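Local coordinates for protein Esterase/lipase (Lactobacillus rhamnosus, PDB 4N5H) that probably hydrolyses carboxylic ester bonds, and may also transfer acyl groups, as an esterase of the alpha/beta-hydrolase fold, at residues M66-G80 and G96-P108. The protein carries 1 engineered substitution. Residues are numbered along the deposited sequence; the frame is centred on the assembly and turned at random.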
loop_
_atom_site.group_PDB
_atom_site.type_symbol
_atom_site.label_atom_id
_atom_site.label_comp_id
_atom_site.label_asym_id
_atom_site.label_seq_id
_atom_site.Cartn_x
_atom_site.Cartn_y
_atom_site.Cartn_z
ATOM N N MET A 66 28.308 12.494 8.289
ATOM C CA MET A 66 27.927 11.803 9.480
ATOM C C MET A 66 28.743 10.513 9.617
ATOM O O MET A 66 29.166 9.964 8.620
ATOM C CB MET A 66 26.451 11.437 9.360
ATOM C CG MET A 66 25.626 12.732 9.353
ATOM S SD MET A 66 24.000 12.299 8.828
ATOM C CE MET A 66 24.247 12.246 7.169
ATOM N N PRO A 67 29.018 10.039 10.849
ATOM C CA PRO A 67 29.688 8.797 11.011
ATOM C C PRO A 67 28.961 7.664 10.239
ATOM O O PRO A 67 27.711 7.703 10.142
ATOM C CB PRO A 67 29.738 8.571 12.519
ATOM C CG PRO A 67 29.532 9.955 13.093
ATOM C CD PRO A 67 28.605 10.630 12.135
ATOM N N THR A 68 29.743 6.711 9.798
ATOM C CA THR A 68 29.278 5.667 8.904
ATOM C C THR A 68 28.923 4.375 9.602
ATOM O O THR A 68 29.700 3.876 10.451
ATOM C CB THR A 68 30.346 5.426 7.862
ATOM O OG1 THR A 68 30.502 6.593 7.010
ATOM C CG2 THR A 68 30.001 4.239 6.927
ATOM N N VAL A 69 27.822 3.742 9.181
ATOM C CA VAL A 69 27.568 2.385 9.564
ATOM C C VAL A 69 27.437 1.602 8.221
ATOM O O VAL A 69 26.708 2.065 7.284
ATOM C CB VAL A 69 26.264 2.249 10.329
ATOM C CG1 VAL A 69 26.048 0.798 10.697
ATOM C CG2 VAL A 69 26.262 3.111 11.608
ATOM N N ILE A 70 28.073 0.420 8.173
ATOM C CA ILE A 70 27.986 -0.456 7.018
ATOM C C ILE A 70 27.439 -1.795 7.529
ATOM O O ILE A 70 27.963 -2.409 8.496
ATOM C CB ILE A 70 29.336 -0.711 6.456
ATOM C CG1 ILE A 70 29.914 0.580 5.896
ATOM C CG2 ILE A 70 29.251 -1.754 5.327
ATOM C CD1 ILE A 70 31.347 0.542 5.470
ATOM N N ASP A 71 26.289 -2.166 6.984
ATOM C CA ASP A 71 25.543 -3.354 7.372
ATOM C C ASP A 71 25.594 -4.494 6.343
ATOM O O ASP A 71 25.334 -4.290 5.146
ATOM C CB ASP A 71 24.060 -2.999 7.562
ATOM C CG ASP A 71 23.291 -4.144 8.180
ATOM O OD1 ASP A 71 23.735 -4.630 9.208
ATOM O OD2 ASP A 71 22.225 -4.568 7.612
ATOM N N ILE A 72 25.919 -5.673 6.859
ATOM C CA ILE A 72 25.962 -6.919 6.065
ATOM C C ILE A 72 24.845 -7.802 6.602
ATOM O O ILE A 72 24.909 -8.370 7.697
ATOM C CB ILE A 72 27.280 -7.651 6.169
ATOM C CG1 ILE A 72 28.428 -6.730 5.821
ATOM C CG2 ILE A 72 27.246 -8.919 5.289
ATOM C CD1 ILE A 72 29.803 -7.363 6.115
ATOM N N HIS A 73 23.831 -8.015 5.786
ATOM C CA HIS A 73 22.661 -8.800 6.173
ATOM C C HIS A 73 22.925 -10.279 6.251
ATOM O O HIS A 73 23.931 -10.757 5.685
ATOM C CB HIS A 73 21.485 -8.526 5.213
ATOM C CG HIS A 73 21.642 -9.174 3.891
ATOM N ND1 HIS A 73 21.383 -10.540 3.709
ATOM C CD2 HIS A 73 22.097 -8.695 2.698
ATOM C CE1 HIS A 73 21.636 -10.844 2.443
ATOM N NE2 HIS A 73 22.003 -9.743 1.804
ATOM N N GLY A 74 22.067 -10.968 6.981
ATOM C CA GLY A 74 22.100 -12.395 7.107
ATOM C C GLY A 74 21.143 -13.125 6.165
ATOM O O GLY A 74 20.727 -12.569 5.134
ATOM N N GLY A 75 20.845 -14.369 6.496
ATOM C CA GLY A 75 20.091 -15.270 5.649
ATOM C C GLY A 75 20.837 -16.520 5.227
ATOM O O GLY A 75 20.583 -17.096 4.138
ATOM N N GLY A 76 21.672 -17.009 6.096
ATOM C CA GLY A 76 22.267 -18.310 5.866
ATOM C C GLY A 76 23.126 -18.464 4.660
ATOM O O GLY A 76 23.311 -19.592 4.133
ATOM N N TRP A 77 23.627 -17.357 4.086
ATOM C CA TRP A 77 24.393 -17.321 2.823
ATOM C C TRP A 77 23.659 -17.631 1.528
ATOM O O TRP A 77 24.168 -17.361 0.430
ATOM C CB TRP A 77 25.757 -18.103 2.965
ATOM C CG TRP A 77 26.624 -17.896 4.163
ATOM C CD1 TRP A 77 27.546 -16.920 4.332
ATOM C CD2 TRP A 77 26.636 -18.636 5.385
ATOM N NE1 TRP A 77 28.123 -17.007 5.513
ATOM C CE2 TRP A 77 27.606 -18.054 6.211
ATOM C CE3 TRP A 77 25.938 -19.774 5.844
ATOM C CZ2 TRP A 77 27.922 -18.540 7.511
ATOM C CZ3 TRP A 77 26.242 -20.279 7.069
ATOM C CH2 TRP A 77 27.235 -19.655 7.931
ATOM N N PHE A 78 22.395 -18.090 1.694
ATOM C CA PHE A 78 21.513 -18.540 0.621
ATOM C C PHE A 78 20.335 -17.614 0.333
ATOM O O PHE A 78 19.613 -17.757 -0.655
ATOM C CB PHE A 78 20.883 -19.924 0.993
ATOM C CG PHE A 78 21.764 -21.129 0.703
ATOM C CD1 PHE A 78 22.668 -21.586 1.650
ATOM C CD2 PHE A 78 21.647 -21.805 -0.517
ATOM C CE1 PHE A 78 23.454 -22.734 1.436
ATOM C CE2 PHE A 78 22.461 -22.938 -0.736
ATOM C CZ PHE A 78 23.347 -23.359 0.213
ATOM N N TYR A 79 20.155 -16.599 1.189
ATOM C CA TYR A 79 18.908 -15.817 1.224
ATOM C C TYR A 79 19.239 -14.367 1.547
ATOM O O TYR A 79 20.138 -14.039 2.323
ATOM C CB TYR A 79 17.935 -16.355 2.280
ATOM C CG TYR A 79 16.737 -15.547 2.615
ATOM C CD1 TYR A 79 16.695 -14.790 3.742
ATOM C CD2 TYR A 79 15.693 -15.442 1.746
ATOM C CE1 TYR A 79 15.612 -14.013 4.041
ATOM C CE2 TYR A 79 14.608 -14.626 1.987
ATOM C CZ TYR A 79 14.564 -13.894 3.171
ATOM O OH TYR A 79 13.478 -13.041 3.502
ATOM N N GLY A 80 18.422 -13.491 0.977
ATOM C CA GLY A 80 18.417 -12.077 1.404
ATOM C C GLY A 80 18.840 -11.156 0.280
ATOM O O GLY A 80 19.280 -11.559 -0.799
ATOM N N GLY A 96 21.345 9.710 13.402
ATOM C CA GLY A 96 22.334 10.627 12.938
ATOM C C GLY A 96 23.549 10.029 12.234
ATOM O O GLY A 96 24.706 10.516 12.366
ATOM N N TYR A 97 23.333 8.892 11.569
ATOM C CA TYR A 97 24.397 8.128 10.945
ATOM C C TYR A 97 24.089 7.964 9.444
ATOM O O TYR A 97 22.938 7.898 9.053
ATOM C CB TYR A 97 24.544 6.706 11.541
ATOM C CG TYR A 97 24.996 6.791 12.983
ATOM C CD1 TYR A 97 24.029 7.021 13.955
ATOM C CD2 TYR A 97 26.341 6.838 13.350
ATOM C CE1 TYR A 97 24.396 7.285 15.273
ATOM C CE2 TYR A 97 26.722 7.046 14.707
ATOM C CZ TYR A 97 25.743 7.257 15.642
ATOM O OH TYR A 97 26.084 7.440 17.002
ATOM N N ALA A 98 25.137 7.924 8.642
ATOM C CA ALA A 98 25.072 7.622 7.223
ATOM C C ALA A 98 25.279 6.109 7.138
ATOM O O ALA A 98 26.261 5.543 7.599
ATOM C CB ALA A 98 26.142 8.339 6.454
ATOM N N VAL A 99 24.309 5.411 6.560
ATOM C CA VAL A 99 24.316 3.943 6.582
ATOM C C VAL A 99 24.300 3.393 5.163
ATOM O O VAL A 99 23.513 3.807 4.268
ATOM C CB VAL A 99 23.076 3.414 7.369
ATOM C CG1 VAL A 99 23.021 1.929 7.478
ATOM C CG2 VAL A 99 22.973 4.114 8.751
ATOM N N MET A 100 25.118 2.385 4.946
ATOM C CA MET A 100 25.136 1.666 3.697
ATOM C C MET A 100 24.844 0.215 3.985
ATOM O O MET A 100 25.383 -0.387 4.935
ATOM C CB MET A 100 26.542 1.849 2.993
ATOM C CG MET A 100 26.592 1.075 1.693
ATOM S SD MET A 100 27.074 -0.663 1.672
ATOM C CE MET A 100 28.816 -0.482 1.643
ATOM N N GLY A 101 23.982 -0.371 3.171
ATOM C CA GLY A 101 23.754 -1.823 3.211
ATOM C C GLY A 101 23.769 -2.406 1.802
ATOM O O GLY A 101 23.129 -1.881 0.931
ATOM N N MET A 102 24.503 -3.508 1.612
ATOM C CA MET A 102 24.732 -4.069 0.307
ATOM C C MET A 102 24.038 -5.399 0.128
ATOM O O MET A 102 23.830 -6.129 1.071
ATOM C CB MET A 102 26.230 -4.185 -0.005
ATOM C CG MET A 102 26.928 -5.387 0.561
ATOM S SD MET A 102 26.910 -5.532 2.380
ATOM C CE MET A 102 27.942 -4.158 2.896
ATOM N N GLY A 103 23.717 -5.676 -1.129
ATOM C CA GLY A 103 23.487 -7.034 -1.594
ATOM C C GLY A 103 24.787 -7.731 -1.875
ATOM O O GLY A 103 25.809 -7.091 -2.040
ATOM N N TYR A 104 24.734 -9.057 -1.877
ATOM C CA TYR A 104 25.847 -9.892 -2.315
ATOM C C TYR A 104 25.222 -11.128 -2.923
ATOM O O TYR A 104 24.100 -11.559 -2.548
ATOM C CB TYR A 104 26.814 -10.228 -1.164
ATOM C CG TYR A 104 26.206 -10.797 0.122
ATOM C CD1 TYR A 104 25.884 -9.986 1.189
ATOM C CD2 TYR A 104 25.872 -12.110 0.223
ATOM C CE1 TYR A 104 25.268 -10.481 2.331
ATOM C CE2 TYR A 104 25.307 -12.652 1.395
ATOM C CZ TYR A 104 24.993 -11.802 2.474
ATOM O OH TYR A 104 24.405 -12.308 3.620
ATOM N N ARG A 105 25.927 -11.665 -3.912
ATOM C CA ARG A 105 25.419 -12.892 -4.555
ATOM C C ARG A 105 25.272 -14.019 -3.528
ATOM O O ARG A 105 26.031 -14.115 -2.577
ATOM C CB ARG A 105 26.299 -13.282 -5.753
ATOM C CG ARG A 105 26.265 -12.256 -6.868
ATOM C CD ARG A 105 27.360 -12.453 -7.870
ATOM N NE ARG A 105 28.665 -12.250 -7.298
ATOM C CZ ARG A 105 29.827 -12.633 -7.800
ATOM N NH1 ARG A 105 29.876 -13.225 -8.962
ATOM N NH2 ARG A 105 30.915 -12.388 -7.148
ATOM N N LEU A 106 24.341 -14.953 -3.818
ATOM C CA LEU A 106 23.953 -15.934 -2.853
ATOM C C LEU A 106 24.492 -17.348 -3.268
ATOM O O LEU A 106 24.578 -17.634 -4.451
ATOM C CB LEU A 106 22.437 -16.008 -2.787
ATOM C CG LEU A 106 21.741 -14.701 -2.289
ATOM C CD1 LEU A 106 20.237 -14.838 -2.233
ATOM C CD2 LEU A 106 22.287 -14.276 -0.973
ATOM N N LEU A 107 24.741 -18.165 -2.278
ATOM C CA LEU A 107 25.007 -19.615 -2.566
ATOM C C LEU A 107 23.708 -20.102 -3.169
ATOM O O LEU A 107 22.619 -19.673 -2.819
ATOM C CB LEU A 107 25.274 -20.349 -1.303
ATOM C CG LEU A 107 26.386 -19.941 -0.367
ATOM C CD1 LEU A 107 26.642 -20.869 0.749
ATOM C CD2 LEU A 107 27.631 -19.516 -0.988
ATOM N N PRO A 108 23.783 -21.065 -4.090
ATOM C CA PRO A 108 24.965 -21.817 -4.507
ATOM C C PRO A 108 25.542 -21.241 -5.817
ATOM O O PRO A 108 26.498 -21.786 -6.363
ATOM C CB PRO A 108 24.310 -23.226 -4.818
ATOM C CG PRO A 108 22.988 -22.843 -5.370
ATOM C CD PRO A 108 22.512 -21.674 -4.575
HETATM O O HOH W 1 23.657 -5.890 3.756
HETATM O O HOH W 2 22.346 -10.560 -0.807
HETATM O O HOH W 3 22.688 -14.614 3.581
HETATM O O HOH W 4 19.966 -19.092 -3.045
#
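Tyr-104 meets His-73 just beyond the paired strands 66-72 and 98-102, in an offset stack with a hydroxyl-to-carbonyl bond. From CB of Tyr-104, the chi1 of 51° sets CG between backbone N and carbonyl carbon, which turns the ring toward 66-80. CD1 approaches His-73 NE2; Tyr-104 CE1 lies over the imidazole face, 3.4 Å from His-73 NE2, and also packs against Ile-72 CG2. Tyr-104 CZ sits 3.5 Å from His-73 CE1. At the tip, OH of Tyr-104 donates to His-73 O at 2.6 Å, from above the carbonyl plane. The His-73 and Tyr-104 ring centroids are 4.4 Å apart, their planes at 10°. Upstream, four backbone bonds, such as Asp-71 N to Met-100 O (2.9 Å), join the parallel strands of a beta-alpha-beta unit; downstream, Leu-107 CB makes a CH-pi contact over the Phe-78 face, 3.8 Å from the ring centroid. Where strand pairing ends, a water bridges Asp-71 O, His-73 N and Met-102 O. Gly-74 lies near the probable Ser-His-Asp triad without touching it. The Tyr-104 hydroxyl thus donates to His-73 O while accepting a hydrogen bond from a water that also donates to Tyr-79 O, and the imidazole is held by the stack and by His-73 ND1 donating in plane to a lone pair of Gly-74 O (2.6 Å).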